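Local structure of Hia (Adhesin) (Haemophilus influenzae, 3EMF) at residues Ala15-Ser23 with Leu41-Lys49; Gln32-Asn40 with Asn62-Leu70. The protein probably mediates attachment of the bacterium to host cells as a trimeric autotransporter adhesin, of which this chain is the BD2 binding-domain fragment. All coordinates share one frame; numbering follows the deposited sequence.

Contact 1 of 2, residues Ala15-Ser23 with Leu41-Lys49; sequences ANFNFTNNS and LNEKNASDK
The amide oxygen of N22 takes two hydrogen bonds. The backbone N of K44 reaches OD1 of N22 at 2.8 Å, with an N-H...O angle of 160°. A water also donates to OD1 and accepts from the N of S23. At the other end of the amide, ND2 of N22 donates to the O of N18 at 2.9 Å, almost in the amide plane, so the rotation of the group is fixed. Asparagine suits this place because it accepts from the facing loop through OD1 and donates to its own loop through ND2. OD1 of N18 accepts from the N of N21, an Asx motif that shapes the loop carrying N21 and N22.

E43 keeps its CG anti to the backbone N (chi1 -159°) and extends past F17, bringing OE2 to 3.6 Å from CD1 of F17. A second water joins OE2 of E43 to the N of N18. N21 packs CB at 3.4 Å from the O of N45, while a third water links its ND2 to the O of K44.

Residues 15-23 lead straight into helix 24-30, where S23 is the N-cap, its OG bonded to the backbone N of D26; 41-49 comes later, after residues 32-40.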
loop_
_atom_site.group_PDB
_atom_site.type_symbol
_atom_site.label_atom_id
_atom_site.label_comp_id
_atom_site.label_asym_id
_atom_site.label_seq_id
_atom_site.Cartn_x
_atom_site.Cartn_y
_atom_site.Cartn_z
ATOM N N ALA A 15 15.054 -18.596 -2.763
ATOM C CA ALA A 15 15.759 -19.723 -2.142
ATOM C C ALA A 15 17.057 -19.375 -1.419
ATOM O O ALA A 15 17.438 -20.066 -0.473
ATOM C CB ALA A 15 16.022 -20.816 -3.173
ATOM N N ASN A 16 17.767 -18.345 -1.863
ATOM C CA ASN A 16 19.073 -18.073 -1.245
ATOM C C ASN A 16 19.086 -16.990 -0.162
ATOM O O ASN A 16 20.125 -16.397 0.125
ATOM C CB ASN A 16 20.175 -17.852 -2.291
ATOM C CG ASN A 16 19.694 -17.085 -3.502
ATOM O OD1 ASN A 16 18.799 -16.243 -3.409
ATOM N ND2 ASN A 16 20.295 -17.371 -4.653
ATOM N N PHE A 17 17.923 -16.741 0.427
ATOM C CA PHE A 17 17.814 -15.900 1.608
ATOM C C PHE A 17 18.527 -16.647 2.711
ATOM O O PHE A 17 18.378 -17.865 2.835
ATOM C CB PHE A 17 16.341 -15.696 1.967
ATOM C CG PHE A 17 16.114 -15.042 3.306
ATOM C CD1 PHE A 17 15.962 -13.675 3.401
ATOM C CD2 PHE A 17 16.019 -15.801 4.461
ATOM C CE1 PHE A 17 15.737 -13.068 4.625
ATOM C CE2 PHE A 17 15.791 -15.206 5.686
ATOM C CZ PHE A 17 15.650 -13.837 5.768
ATOM N N ASN A 18 19.321 -15.934 3.503
ATOM C CA ASN A 18 20.116 -16.597 4.531
ATOM C C ASN A 18 19.563 -16.357 5.922
ATOM O O ASN A 18 19.645 -15.242 6.465
ATOM C CB ASN A 18 21.568 -16.137 4.472
ATOM C CG ASN A 18 22.405 -16.724 5.593
ATOM O OD1 ASN A 18 22.045 -16.636 6.768
ATOM N ND2 ASN A 18 23.530 -17.320 5.235
ATOM N N PHE A 19 19.029 -17.418 6.510
ATOM C CA PHE A 19 18.336 -17.303 7.786
ATOM C C PHE A 19 19.217 -16.815 8.936
ATOM O O PHE A 19 18.751 -16.074 9.810
ATOM C CB PHE A 19 17.639 -18.618 8.126
ATOM C CG PHE A 19 16.477 -18.906 7.240
ATOM C CD1 PHE A 19 15.242 -18.334 7.493
ATOM C CD2 PHE A 19 16.626 -19.701 6.129
ATOM C CE1 PHE A 19 14.169 -18.582 6.670
ATOM C CE2 PHE A 19 15.555 -19.956 5.304
ATOM C CZ PHE A 19 14.330 -19.398 5.573
ATOM N N THR A 20 20.486 -17.206 8.920
ATOM C CA THR A 20 21.427 -16.819 9.971
ATOM C C THR A 20 21.577 -15.307 10.107
ATOM O O THR A 20 21.559 -14.764 11.217
ATOM C CB THR A 20 22.828 -17.417 9.719
ATOM O OG1 THR A 20 22.807 -18.823 9.988
ATOM C CG2 THR A 20 23.859 -16.759 10.620
ATOM N N ASN A 21 21.716 -14.639 8.963
ATOM C CA ASN A 21 22.057 -13.218 8.910
ATOM C C ASN A 21 20.880 -12.288 9.144
ATOM O O ASN A 21 21.060 -11.078 9.282
ATOM C CB ASN A 21 22.680 -12.875 7.556
ATOM C CG ASN A 21 23.864 -13.743 7.220
ATOM O OD1 ASN A 21 24.486 -14.334 8.101
ATOM N ND2 ASN A 21 24.191 -13.821 5.938
ATOM N N ASN A 22 19.672 -12.840 9.167
ATOM C CA ASN A 22 18.471 -12.012 9.249
ATOM C C ASN A 22 17.674 -12.272 10.517
ATOM O O ASN A 22 17.924 -13.245 11.211
ATOM C CB ASN A 22 17.609 -12.220 8.004
ATOM C CG ASN A 22 18.265 -11.664 6.757
ATOM O OD1 ASN A 22 18.215 -10.459 6.513
ATOM N ND2 ASN A 22 18.900 -12.530 5.974
ATOM N N SER A 23 16.717 -11.397 10.811
ATOM C CA SER A 23 15.945 -11.467 12.049
ATOM C C SER A 23 14.837 -12.507 11.988
ATOM O O SER A 23 14.481 -12.982 10.909
ATOM C CB SER A 23 15.287 -10.123 12.304
ATOM O OG SER A 23 14.344 -9.876 11.278
ATOM N N LEU A 41 12.806 -5.772 1.356
ATOM C CA LEU A 41 13.559 -4.536 1.486
ATOM C C LEU A 41 14.574 -4.589 2.622
ATOM O O LEU A 41 15.532 -3.819 2.644
ATOM C CB LEU A 41 12.604 -3.345 1.659
ATOM C CG LEU A 41 11.927 -2.868 0.375
ATOM C CD1 LEU A 41 10.935 -1.751 0.681
ATOM C CD2 LEU A 41 12.959 -2.398 -0.642
ATOM N N ASN A 42 14.382 -5.514 3.553
ATOM C CA ASN A 42 15.157 -5.491 4.790
ATOM C C ASN A 42 16.200 -6.598 4.924
ATOM O O ASN A 42 16.562 -6.980 6.040
ATOM C CB ASN A 42 14.206 -5.526 5.983
ATOM C CG ASN A 42 14.821 -4.927 7.228
ATOM O OD1 ASN A 42 14.595 -5.408 8.339
ATOM N ND2 ASN A 42 15.617 -3.879 7.049
ATOM N N GLU A 43 16.698 -7.099 3.795
ATOM C CA GLU A 43 17.676 -8.192 3.814
ATOM C C GLU A 43 19.084 -7.730 4.223
ATOM O O GLU A 43 19.620 -6.751 3.696
ATOM C CB GLU A 43 17.716 -8.923 2.468
ATOM C CG GLU A 43 18.301 -10.344 2.544
ATOM C CD GLU A 43 18.184 -11.118 1.226
ATOM O OE1 GLU A 43 17.760 -10.519 0.213
ATOM O OE2 GLU A 43 18.519 -12.325 1.199
ATOM N N LYS A 44 19.681 -8.465 5.154
ATOM C CA LYS A 44 20.969 -8.084 5.743
ATOM C C LYS A 44 22.080 -9.054 5.376
ATOM O O LYS A 44 21.815 -10.175 4.917
ATOM C CB LYS A 44 20.832 -8.002 7.261
ATOM C CG LYS A 44 20.105 -6.761 7.707
ATOM C CD LYS A 44 19.594 -6.888 9.119
ATOM C CE LYS A 44 19.335 -5.508 9.691
ATOM N NZ LYS A 44 18.644 -4.656 8.700
ATOM N N ASN A 45 23.327 -8.631 5.570
ATOM C CA ASN A 45 24.458 -9.541 5.379
ATOM C C ASN A 45 25.008 -10.040 6.718
ATOM O O ASN A 45 24.353 -9.898 7.754
ATOM C CB ASN A 45 25.558 -8.910 4.518
ATOM C CG ASN A 45 26.020 -7.560 5.044
ATOM O OD1 ASN A 45 26.397 -6.682 4.269
ATOM N ND2 ASN A 45 25.979 -7.386 6.360
ATOM N N ALA A 46 26.192 -10.640 6.701
ATOM C CA ALA A 46 26.805 -11.111 7.943
ATOM C C ALA A 46 26.946 -9.975 8.961
ATOM O O ALA A 46 26.832 -10.195 10.169
ATOM C CB ALA A 46 28.154 -11.745 7.663
ATOM N N SER A 47 27.179 -8.765 8.457
ATOM C CA SER A 47 27.470 -7.597 9.295
ATOM C C SER A 47 26.222 -6.978 9.928
ATOM O O SER A 47 26.314 -5.994 10.664
ATOM C CB SER A 47 28.197 -6.518 8.478
ATOM O OG SER A 47 29.303 -7.043 7.765
ATOM N N ASP A 48 25.061 -7.552 9.633
ATOM C CA ASP A 48 23.789 -6.972 10.047
ATOM C C ASP A 48 23.614 -5.598 9.412
ATOM O O ASP A 48 22.899 -4.742 9.942
ATOM C CB ASP A 48 23.675 -6.884 11.576
ATOM C CG ASP A 48 22.239 -6.655 12.046
ATOM O OD1 ASP A 48 22.019 -5.788 12.921
ATOM O OD2 ASP A 48 21.326 -7.339 11.535
ATOM N N LYS A 49 24.279 -5.379 8.282
ATOM C CA LYS A 49 23.947 -4.222 7.449
ATOM C C LYS A 49 23.135 -4.665 6.230
ATOM O O LYS A 49 23.168 -5.826 5.850
ATOM C CB LYS A 49 25.198 -3.463 7.016
ATOM C CG LYS A 49 26.162 -4.271 6.172
ATOM C CD LYS A 49 27.547 -3.634 6.190
ATOM C CE LYS A 49 27.459 -2.124 5.966
ATOM N NZ LYS A 49 28.785 -1.439 6.028
HETATM O O HOH W 1 19.955 -13.328 3.101
HETATM O O HOH W 2 22.475 -12.573 3.710
HETATM O O HOH W 3 16.501 -9.331 8.526
#

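Contact 2 of 2, residues Gln32-Asn40 with Asn62-Leu70; sequences QEAYKGLLN and NLRKLGWVL
The backbone N of L39 donates to the O of K65 at 2.8 Å, with an N-H...O angle of 158° and the donor tilted from the carbonyl plane. The same oxygen receives a CA-H...O contact from L38, whose CA lies 3.4 Å from it. One carbonyl thus holds two successive residues of the incoming loop. CB of K65 lies 3.6 Å from the O of G37, which belongs to the type II turn Y35-L38, where its positive phi suits glycine.

The aromatic contact is a CH-pi interaction. CG2 of V69 sits over the centre of the Y35 ring, 3.6 Å from its centroid and 10° off the ring normal. With chi1 of V69 at 176°, CG1 is anti to the backbone N and turns to A34 CB, while CG2 faces the ring; a beta-branched residue can serve both partners. The Y35 hydroxyl is hydrogen-bonded to OE1 of E89 of the second subunit and NZ of K108 of the third.

Apolar packing fills in around this. L38 sends CD1 to CG2 of V69 at 3.8 Å and CD2 towards CA of G67. A CB on G67 would lie tight against that CD2 and jam against the preceding carbonyl O, so glycine fits. L39 lays CD2 against CB of N62 at 3.8 Å and CD2 of L66 at 4.2 Å, while CD1 turns to the K65 chain; CB of L39 is 3.9 Å from CB of K65.

The loop packs on the turn after helix 60-63 and on strand 67-74, which falls in the Trp-ring region. W68 meets W68 of both neighbouring subunits edge-to-face, and V69 and L70 join a parallel ladder with the second subunit, consistent with the Trp ring of trimeric autotransporter adhesins.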
loop_
_atom_site.group_PDB
_atom_site.type_symbol
_atom_site.label_atom_id
_atom_site.label_comp_id
_atom_site.label_asym_id
_atom_site.label_seq_id
_atom_site.Cartn_x
_atom_site.Cartn_y
_atom_site.Cartn_z
ATOM N N GLN A 32 6.418 -17.713 4.617
ATOM C CA GLN A 32 4.972 -17.657 4.403
ATOM C C GLN A 32 4.570 -17.405 2.940
ATOM O O GLN A 32 5.011 -16.431 2.325
ATOM C CB GLN A 32 4.346 -16.585 5.305
ATOM C CG GLN A 32 4.351 -16.939 6.778
ATOM C CD GLN A 32 3.721 -15.843 7.619
ATOM O OE1 GLN A 32 2.499 -15.795 7.778
ATOM N NE2 GLN A 32 4.554 -14.956 8.161
ATOM N N GLU A 33 3.718 -18.276 2.396
ATOM C CA GLU A 33 3.228 -18.117 1.031
ATOM C C GLU A 33 2.590 -16.733 0.839
ATOM O O GLU A 33 2.621 -16.183 -0.252
ATOM C CB GLU A 33 2.202 -19.207 0.670
ATOM C CG GLU A 33 2.769 -20.633 0.633
ATOM N N ALA A 34 2.007 -16.193 1.901
ATOM C CA ALA A 34 1.363 -14.876 1.851
ATOM C C ALA A 34 2.306 -13.759 1.394
ATOM O O ALA A 34 1.887 -12.805 0.727
ATOM C CB ALA A 34 0.767 -14.544 3.209
ATOM N N TYR A 35 3.582 -13.874 1.755
ATOM C CA TYR A 35 4.559 -12.846 1.423
ATOM C C TYR A 35 5.309 -13.159 0.151
ATOM O O TYR A 35 6.096 -12.341 -0.331
ATOM C CB TYR A 35 5.570 -12.652 2.559
ATOM C CG TYR A 35 4.973 -11.987 3.767
ATOM C CD1 TYR A 35 5.202 -10.638 4.035
ATOM C CD2 TYR A 35 4.153 -12.700 4.626
ATOM C CE1 TYR A 35 4.634 -10.035 5.144
ATOM C CE2 TYR A 35 3.573 -12.107 5.720
ATOM C CZ TYR A 35 3.822 -10.784 5.984
ATOM O OH TYR A 35 3.241 -10.219 7.098
ATOM N N LYS A 36 5.076 -14.353 -0.392
ATOM C CA LYS A 36 5.900 -14.807 -1.500
ATOM C C LYS A 36 5.826 -13.852 -2.676
ATOM O O LYS A 36 4.740 -13.577 -3.186
ATOM C CB LYS A 36 5.463 -16.215 -1.971
ATOM C CG LYS A 36 6.312 -16.735 -3.112
ATOM C CD LYS A 36 5.867 -18.156 -3.558
ATOM C CE LYS A 36 6.658 -18.616 -4.787
ATOM N NZ LYS A 36 5.934 -19.664 -5.591
ATOM N N GLY A 37 6.976 -13.374 -3.134
ATOM C CA GLY A 37 7.000 -12.475 -4.275
ATOM C C GLY A 37 6.960 -10.991 -3.913
ATOM O O GLY A 37 7.158 -10.141 -4.772
ATOM N N LEU A 38 6.696 -10.660 -2.655
ATOM C CA LEU A 38 6.804 -9.256 -2.252
ATOM C C LEU A 38 8.281 -8.922 -2.104
ATOM O O LEU A 38 9.079 -9.787 -1.759
ATOM C CB LEU A 38 6.067 -8.983 -0.931
ATOM C CG LEU A 38 4.551 -9.177 -0.905
ATOM C CD1 LEU A 38 3.955 -8.793 0.468
ATOM C CD2 LEU A 38 3.916 -8.360 -2.013
ATOM N N LEU A 39 8.631 -7.663 -2.347
ATOM C CA LEU A 39 10.011 -7.216 -2.281
ATOM C C LEU A 39 10.543 -7.398 -0.871
ATOM O O LEU A 39 9.871 -7.087 0.117
ATOM C CB LEU A 39 10.108 -5.740 -2.695
ATOM C CG LEU A 39 11.451 -5.211 -3.212
ATOM C CD1 LEU A 39 11.911 -6.033 -4.419
ATOM C CD2 LEU A 39 11.323 -3.724 -3.579
ATOM N N ASN A 40 11.753 -7.923 -0.774
ATOM C CA ASN A 40 12.410 -8.016 0.509
ATOM C C ASN A 40 13.321 -6.800 0.703
ATOM O O ASN A 40 14.453 -6.785 0.254
ATOM C CB ASN A 40 13.212 -9.310 0.640
ATOM C CG ASN A 40 13.837 -9.442 2.012
ATOM O OD1 ASN A 40 13.752 -8.513 2.820
ATOM N ND2 ASN A 40 14.455 -10.588 2.293
ATOM N N ASN A 62 11.065 -3.319 -9.079
ATOM C CA ASN A 62 10.872 -3.201 -7.637
ATOM C C ASN A 62 9.447 -2.737 -7.311
ATOM O O ASN A 62 8.810 -3.263 -6.405
ATOM C CB ASN A 62 11.856 -2.198 -7.024
ATOM C CG ASN A 62 13.313 -2.644 -7.076
ATOM O OD1 ASN A 62 13.638 -3.836 -7.162
ATOM N ND2 ASN A 62 14.216 -1.656 -7.005
ATOM N N LEU A 63 8.946 -1.745 -8.049
ATOM C CA LEU A 63 7.594 -1.224 -7.793
ATOM C C LEU A 63 6.570 -2.326 -7.945
ATOM O O LEU A 63 5.560 -2.327 -7.248
ATOM C CB LEU A 63 7.237 -0.099 -8.755
ATOM C CG LEU A 63 8.252 1.041 -8.867
ATOM C CD1 LEU A 63 7.704 2.167 -9.734
ATOM C CD2 LEU A 63 8.579 1.530 -7.495
ATOM N N ARG A 64 6.852 -3.269 -8.855
ATOM C CA ARG A 64 5.911 -4.324 -9.178
ATOM C C ARG A 64 5.851 -5.354 -8.061
ATOM O O ARG A 64 5.002 -6.230 -8.070
ATOM C CB ARG A 64 6.272 -4.993 -10.509
ATOM C CG ARG A 64 6.158 -4.053 -11.703
ATOM C CD ARG A 64 6.405 -4.751 -13.024
ATOM N NE ARG A 64 6.012 -3.883 -14.127
ATOM C CZ ARG A 64 6.800 -3.543 -15.136
ATOM N NH1 ARG A 64 8.036 -4.025 -15.211
ATOM N NH2 ARG A 64 6.346 -2.733 -16.079
ATOM N N LYS A 65 6.755 -5.240 -7.096
ATOM C CA LYS A 65 6.795 -6.191 -5.991
ATOM C C LYS A 65 6.453 -5.550 -4.654
ATOM O O LYS A 65 6.562 -6.186 -3.606
ATOM C CB LYS A 65 8.170 -6.849 -5.904
ATOM C CG LYS A 65 8.545 -7.642 -7.130
ATOM C CD LYS A 65 9.812 -8.444 -6.838
ATOM C CE LYS A 65 10.139 -9.385 -7.999
ATOM N NZ LYS A 65 10.324 -8.648 -9.285
ATOM N N LEU A 66 6.010 -4.305 -4.695
ATOM C CA LEU A 66 5.549 -3.621 -3.493
ATOM C C LEU A 66 4.150 -4.063 -3.087
ATOM O O LEU A 66 3.307 -4.383 -3.923
ATOM C CB LEU A 66 5.545 -2.113 -3.730
ATOM C CG LEU A 66 6.884 -1.418 -3.959
ATOM C CD1 LEU A 66 6.608 0.078 -4.208
ATOM C CD2 LEU A 66 7.807 -1.599 -2.786
ATOM N N GLY A 67 3.895 -4.071 -1.790
ATOM C CA GLY A 67 2.590 -4.468 -1.331
ATOM C C GLY A 67 2.543 -4.692 0.154
ATOM O O GLY A 67 3.549 -4.564 0.849
ATOM N N TRP A 68 1.349 -4.982 0.643
ATOM C CA TRP A 68 1.178 -5.355 2.032
ATOM C C TRP A 68 0.277 -6.581 2.067
ATOM O O TRP A 68 -0.414 -6.884 1.088
ATOM C CB TRP A 68 0.589 -4.183 2.854
ATOM C CG TRP A 68 -0.618 -3.529 2.265
ATOM C CD1 TRP A 68 -0.649 -2.580 1.264
ATOM C CD2 TRP A 68 -1.982 -3.739 2.659
ATOM N NE1 TRP A 68 -1.949 -2.207 1.023
ATOM C CE2 TRP A 68 -2.780 -2.893 1.873
ATOM C CE3 TRP A 68 -2.603 -4.553 3.614
ATOM C CZ2 TRP A 68 -4.174 -2.853 1.996
ATOM C CZ3 TRP A 68 -3.980 -4.508 3.734
ATOM C CH2 TRP A 68 -4.747 -3.662 2.938
ATOM N N VAL A 69 0.273 -7.273 3.196
ATOM C CA VAL A 69 -0.502 -8.499 3.316
ATOM C C VAL A 69 -1.837 -8.263 4.023
ATOM O O VAL A 69 -1.906 -7.617 5.071
ATOM C CB VAL A 69 0.304 -9.584 4.039
ATOM C CG1 VAL A 69 -0.542 -10.809 4.240
ATOM C CG2 VAL A 69 1.579 -9.918 3.246
ATOM N N LEU A 70 -2.897 -8.784 3.419
ATOM C CA LEU A 70 -4.233 -8.657 3.956
ATOM C C LEU A 70 -4.730 -10.026 4.406
ATOM O O LEU A 70 -4.708 -10.987 3.632
ATOM C CB LEU A 70 -5.156 -8.102 2.881
ATOM C CG LEU A 70 -6.658 -8.173 3.158
ATOM C CD1 LEU A 70 -7.066 -7.190 4.226
ATOM C CD2 LEU A 70 -7.424 -7.904 1.874
#

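How the contacts relate
Contact 1 lies at the surface and contact 2 near the centre of the chain, their centres about 17 Å apart. Contact 1 joins two loops within the N-terminal part of the chain and relies on asparagine amides, a carboxylate and bridging waters. Contact 2 instead brings that part onto the Trp-ring region, mainly through leucine, valine and tyrosine packing plus a single direct backbone bond. Their segments alternate in sequence, and residues 32-40 run straight into 41-49. The two also touch in space, CD1 of F17 lying 3.6 Å from ND2 of N40. Subunit interfaces involve contact 2 extensively, whereas in contact 1 they reach L41 alone.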